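PDB 2VAP: CELL division protein FTSZ homolog 1 from Methanocaldococcus jannaschii, which binds GTP, probably hydrolyses it and, as a tubulin homologue, probably polymerises into the contractile Z ring at the future division site. Local coordinates for residues G246-I251 with T338-R343; D280-A285 with S309-N314. All blocks are in the same frame, centred on the assembly; numbering follows the deposited sequence.

Interaction 1: residues G246-I251 with T338-R343; sequences GGLAMI and TGVQSR
Leu-248 meets Val-340 and Gln-341 where strand 249-256 of the mixed sheet in the C-terminal domain of this tubulin/FtsZ fold runs next to the end of strand 331-338. The carboxamide of Gln-341 reaches back over Gly-247: CG lies between the backbone N and the carbonyl carbon (chi1 62°), and the chain then bends at chi2. Its OE1 accepts the Leu-248 N-H at 2.8 Å in a nearly straight bond, with the donor above the amide plane. The same OE1 lies 3.6 Å from Gly-247 CA; a CB there would clash with it, and the positive phi of Gly-247 also favours glycine. Leu-248 sends CG anti to its backbone N (chi1 -168°), and its side chain crosses that of Val-340 at about a right angle, CD2 lying 4.2 Å from Val-340 CG2. That CG2 also rests 3.3 Å from Leu-248 O, which accepts the Val-340 N-H. Ala-249 CB meets Thr-338 CG2 at 3.9 Å and touches Thr-186 and Val-188, while Gly-247 and Ala-249 are hydrogen-bonded through their backbones to residues 185-189 of the GTPase domain. Gly-246 O accepts from Gly-339 N at 2.8 Å, and Thr-338 CB sits 3.5 Å from that same oxygen.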
loop_
_atom_site.group_PDB
_atom_site.type_symbol
_atom_site.label_atom_id
_atom_site.label_comp_id
_atom_site.label_asym_id
_atom_site.label_seq_id
_atom_site.Cartn_x
_atom_site.Cartn_y
_atom_site.Cartn_z
ATOM N N GLY A 246 2.569 -13.335 -1.454
ATOM C CA GLY A 246 3.389 -12.317 -2.108
ATOM C C GLY A 246 4.707 -12.036 -1.410
ATOM O O GLY A 246 5.629 -11.488 -2.018
ATOM N N GLY A 247 4.791 -12.404 -0.132
ATOM C CA GLY A 247 6.010 -12.234 0.656
ATOM C C GLY A 247 6.408 -10.779 0.789
ATOM O O GLY A 247 5.606 -9.948 1.213
ATOM N N LEU A 248 7.649 -10.477 0.419
ATOM C CA LEU A 248 8.137 -9.102 0.405
ATOM C C LEU A 248 7.899 -8.478 -0.965
ATOM O O LEU A 248 8.133 -9.113 -1.997
ATOM C CB LEU A 248 9.624 -9.046 0.772
ATOM C CG LEU A 248 10.236 -7.672 1.070
ATOM C CD1 LEU A 248 9.728 -7.104 2.392
ATOM C CD2 LEU A 248 11.751 -7.759 1.077
ATOM N N ALA A 249 7.425 -7.235 -0.962
ATOM C CA ALA A 249 7.121 -6.514 -2.193
ATOM C C ALA A 249 7.676 -5.095 -2.168
ATOM O O ALA A 249 7.837 -4.498 -1.102
ATOM C CB ALA A 249 5.619 -6.492 -2.439
ATOM N N MET A 250 7.978 -4.571 -3.354
ATOM C CA MET A 250 8.428 -3.189 -3.514
ATOM C C MET A 250 7.729 -2.551 -4.709
ATOM O O MET A 250 7.213 -3.256 -5.584
ATOM C CB MET A 250 9.949 -3.121 -3.676
ATOM C CG MET A 250 10.719 -3.452 -2.407
ATOM S SD MET A 250 12.502 -3.429 -2.647
ATOM C CE MET A 250 13.054 -4.184 -1.122
ATOM N N ILE A 251 7.708 -1.220 -4.745
ATOM C CA ILE A 251 6.982 -0.498 -5.791
ATOM C C ILE A 251 7.883 0.289 -6.738
ATOM O O ILE A 251 9.009 0.656 -6.392
ATOM C CB ILE A 251 5.884 0.448 -5.213
ATOM C CG1 ILE A 251 6.506 1.653 -4.491
ATOM C CG2 ILE A 251 4.924 -0.324 -4.308
ATOM C CD1 ILE A 251 5.528 2.789 -4.212
ATOM N N THR A 338 6.414 -8.547 -6.420
ATOM C CA THR A 338 6.290 -9.426 -5.249
ATOM C C THR A 338 7.286 -10.588 -5.249
ATOM O O THR A 338 7.860 -10.931 -6.285
ATOM C CB THR A 338 4.853 -9.994 -5.106
ATOM O OG1 THR A 338 4.552 -10.839 -6.224
ATOM C CG2 THR A 338 3.822 -8.872 -5.023
ATOM N N GLY A 339 7.479 -11.183 -4.072
ATOM C CA GLY A 339 8.344 -12.351 -3.909
ATOM C C GLY A 339 9.831 -12.058 -3.978
ATOM O O GLY A 339 10.612 -12.908 -4.410
ATOM N N VAL A 340 10.228 -10.863 -3.542
ATOM C CA VAL A 340 11.632 -10.436 -3.626
ATOM C C VAL A 340 12.443 -10.690 -2.348
ATOM O O VAL A 340 13.589 -10.242 -2.240
ATOM C CB VAL A 340 11.777 -8.945 -4.060
ATOM C CG1 VAL A 340 11.238 -8.739 -5.470
ATOM C CG2 VAL A 340 11.101 -8.001 -3.065
ATOM N N GLN A 341 11.855 -11.413 -1.395
ATOM C CA GLN A 341 12.518 -11.703 -0.114
ATOM C C GLN A 341 13.796 -12.540 -0.252
ATOM O O GLN A 341 14.668 -12.492 0.618
ATOM C CB GLN A 341 11.550 -12.355 0.886
ATOM C CG GLN A 341 10.968 -13.708 0.463
ATOM C CD GLN A 341 9.655 -13.587 -0.294
ATOM O OE1 GLN A 341 9.276 -12.505 -0.746
ATOM N NE2 GLN A 341 8.950 -14.705 -0.431
ATOM N N SER A 342 13.897 -13.297 -1.343
ATOM C CA SER A 342 15.070 -14.133 -1.610
ATOM C C SER A 342 16.302 -13.312 -2.005
ATOM O O SER A 342 17.429 -13.814 -1.961
ATOM C CB SER A 342 14.756 -15.174 -2.690
ATOM O OG SER A 342 14.378 -14.555 -3.906
ATOM N N ARG A 343 16.080 -12.053 -2.379
ATOM C CA ARG A 343 17.160 -11.156 -2.789
ATOM C C ARG A 343 17.394 -10.028 -1.777
ATOM O O ARG A 343 18.168 -9.101 -2.035
ATOM C CB ARG A 343 16.873 -10.573 -4.181
ATOM C CG ARG A 343 16.652 -11.609 -5.284
ATOM C CD ARG A 343 17.952 -12.277 -5.718
ATOM N NE ARG A 343 17.724 -13.314 -6.725
ATOM C CZ ARG A 343 17.765 -13.116 -8.041
ATOM N NH1 ARG A 343 18.027 -11.913 -8.535
ATOM N NH2 ARG A 343 17.541 -14.129 -8.867
#

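Interaction 2: residues D280-A285 with S309-N314; sequences DGATGA and SRLDPN
Asp-280 and Arg-310 form a salt bridge at the edge of a beta-alpha-beta unit in which helix 297-310 links strands 284-291 and 316-323, neighbours in the C-terminal domain sheet. Asp-280 OD2 accepts from Arg-310 NH1 at 2.9 Å in a somewhat bent bond. The oxygen is met on its syn side but 31° out of the carboxylate plane, whereas it lies almost in the guanidinium plane; the two planes are 48° apart. An alanine in place of Asp-280 removes the carboxylate, and the guanidinium, without this charged mate, would probably be freer to swing away. A water joins the two backbones: it donates to Ala-282 O at 3.0 Å and accepts from Asp-312 N at 2.9 Å, supplying a partner to a carbonyl and an amide that do not bond to each other directly. Leu-311, where the chain departs from the helix, places CG beside its backbone N (chi1 -65°) and divides its two methyls between the alanines. CD2 lies 4.0 Å from Ala-282 CB and CD1 3.8 Å from Ala-285 CB, with Ile-337 of strand 331-338 touching all three residues. Beyond Leu-311 the chain folds into an Asx turn between Asp-312 and Asn-314, both less well ordered, where Asp-312 OD1 accepts the Asn-314 N-H at 3.0 Å through its anti lone pair.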
loop_
_atom_site.group_PDB
_atom_site.type_symbol
_atom_site.label_atom_id
_atom_site.label_comp_id
_atom_site.label_asym_id
_atom_site.label_seq_id
_atom_site.Cartn_x
_atom_site.Cartn_y
_atom_site.Cartn_z
ATOM N N ASP A 280 15.004 -9.381 -10.866
ATOM C CA ASP A 280 15.085 -10.723 -11.442
ATOM C C ASP A 280 14.616 -11.796 -10.457
ATOM O O ASP A 280 14.234 -12.895 -10.863
ATOM C CB ASP A 280 16.514 -11.026 -11.908
ATOM C CG ASP A 280 16.948 -10.155 -13.079
ATOM O OD1 ASP A 280 18.101 -9.675 -13.063
ATOM O OD2 ASP A 280 16.144 -9.951 -14.014
ATOM N N GLY A 281 14.643 -11.465 -9.166
ATOM C CA GLY A 281 14.202 -12.379 -8.113
ATOM C C GLY A 281 12.704 -12.355 -7.859
ATOM O O GLY A 281 12.210 -13.042 -6.962
ATOM N N ALA A 282 11.983 -11.564 -8.652
ATOM C CA ALA A 282 10.532 -11.433 -8.532
ATOM C C ALA A 282 9.800 -12.664 -9.049
ATOM O O ALA A 282 10.180 -13.243 -10.070
ATOM C CB ALA A 282 10.057 -10.201 -9.269
ATOM N N THR A 283 8.742 -13.049 -8.340
ATOM C CA THR A 283 7.914 -14.193 -8.723
ATOM C C THR A 283 6.501 -13.760 -9.118
ATOM O O THR A 283 5.705 -14.568 -9.601
ATOM C CB THR A 283 7.836 -15.249 -7.595
ATOM O OG1 THR A 283 7.364 -14.637 -6.389
ATOM C CG2 THR A 283 9.204 -15.877 -7.345
ATOM N N GLY A 284 6.198 -12.480 -8.910
ATOM C CA GLY A 284 4.891 -11.929 -9.254
ATOM C C GLY A 284 4.901 -10.418 -9.384
ATOM O O GLY A 284 5.859 -9.756 -8.979
ATOM N N ALA A 285 3.827 -9.875 -9.953
ATOM C CA ALA A 285 3.696 -8.433 -10.146
ATOM C C ALA A 285 2.248 -7.992 -10.298
ATOM O O ALA A 285 1.430 -8.700 -10.888
ATOM C CB ALA A 285 4.509 -7.975 -11.355
ATOM N N SER A 309 8.615 -8.882 -20.190
ATOM C CA SER A 309 9.898 -9.173 -20.833
ATOM C C SER A 309 11.079 -8.942 -19.891
ATOM O O SER A 309 12.086 -9.648 -19.962
ATOM C CB SER A 309 10.064 -8.337 -22.105
ATOM O OG SER A 309 10.046 -6.950 -21.813
ATOM N N ARG A 310 10.940 -7.952 -19.010
ATOM C CA ARG A 310 11.989 -7.598 -18.056
ATOM C C ARG A 310 12.064 -8.588 -16.891
ATOM O O ARG A 310 13.157 -8.943 -16.439
ATOM C CB ARG A 310 11.787 -6.162 -17.549
ATOM C CG ARG A 310 12.840 -5.656 -16.564
ATOM C CD ARG A 310 14.240 -5.616 -17.172
ATOM N NE ARG A 310 15.262 -5.295 -16.176
ATOM C CZ ARG A 310 15.874 -6.188 -15.401
ATOM N NH1 ARG A 310 15.575 -7.478 -15.489
ATOM N NH2 ARG A 310 16.789 -5.788 -14.529
ATOM N N LEU A 311 10.904 -9.032 -16.414
ATOM C CA LEU A 311 10.833 -9.974 -15.297
ATOM C C LEU A 311 11.093 -11.415 -15.734
ATOM O O LEU A 311 11.210 -11.704 -16.929
ATOM C CB LEU A 311 9.472 -9.884 -14.596
ATOM C CG LEU A 311 9.061 -8.596 -13.874
ATOM C CD1 LEU A 311 7.675 -8.782 -13.283
ATOM C CD2 LEU A 311 10.056 -8.202 -12.788
ATOM N N ASP A 312 11.190 -12.307 -14.749
ATOM C CA ASP A 312 11.312 -13.744 -14.981
ATOM C C ASP A 312 10.068 -14.247 -15.723
ATOM O O ASP A 312 8.948 -13.899 -15.349
ATOM C CB ASP A 312 11.475 -14.473 -13.643
ATOM C CG ASP A 312 11.936 -15.911 -13.806
ATOM O OD1 ASP A 312 11.106 -16.771 -14.171
ATOM O OD2 ASP A 312 13.128 -16.185 -13.551
ATOM N N PRO A 313 10.264 -15.056 -16.786
ATOM C CA PRO A 313 9.153 -15.560 -17.606
ATOM C C PRO A 313 8.105 -16.365 -16.833
ATOM O O PRO A 313 6.971 -16.498 -17.298
ATOM C CB PRO A 313 9.852 -16.456 -18.640
ATOM C CG PRO A 313 11.191 -16.759 -18.054
ATOM C CD PRO A 313 11.564 -15.537 -17.288
ATOM N N ASN A 314 8.485 -16.889 -15.670
ATOM C CA ASN A 314 7.584 -17.686 -14.837
ATOM C C ASN A 314 6.759 -16.859 -13.844
ATOM O O ASN A 314 5.906 -17.402 -13.136
ATOM C CB ASN A 314 8.366 -18.778 -14.097
ATOM C CG ASN A 314 8.950 -19.821 -15.036
ATOM O OD1 ASN A 314 8.269 -20.323 -15.932
ATOM N ND2 ASN A 314 10.217 -20.160 -14.825
HETATM O O HOH W 1 11.532 -11.425 -12.051
#

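Interaction 2 is nested within the chain loop that interaction 1 closes, and their centres are about 11 Å apart on one sheet. Thr-338, part of interaction 1, has its N 2.9 Å from Gly-284 O and its O 3.1 Å from Thr-283 N, both probable hydrogen bonds, and Thr-283 and Gly-284 together form a classic beta bulge opposite it. Gly-339 CA also packs 3.5 Å from Thr-283 OG1. Arg-343, at the end of 338-343, bridges to Asp-278 and touches Asp-280. Both contacts lie away from the GDP pocket, but Gly-247 and Ala-249 pair through their backbones with the nucleotide-binding domain; the centres of interactions 1 and 2 lie about 13 and 20 Å from the chain's centre.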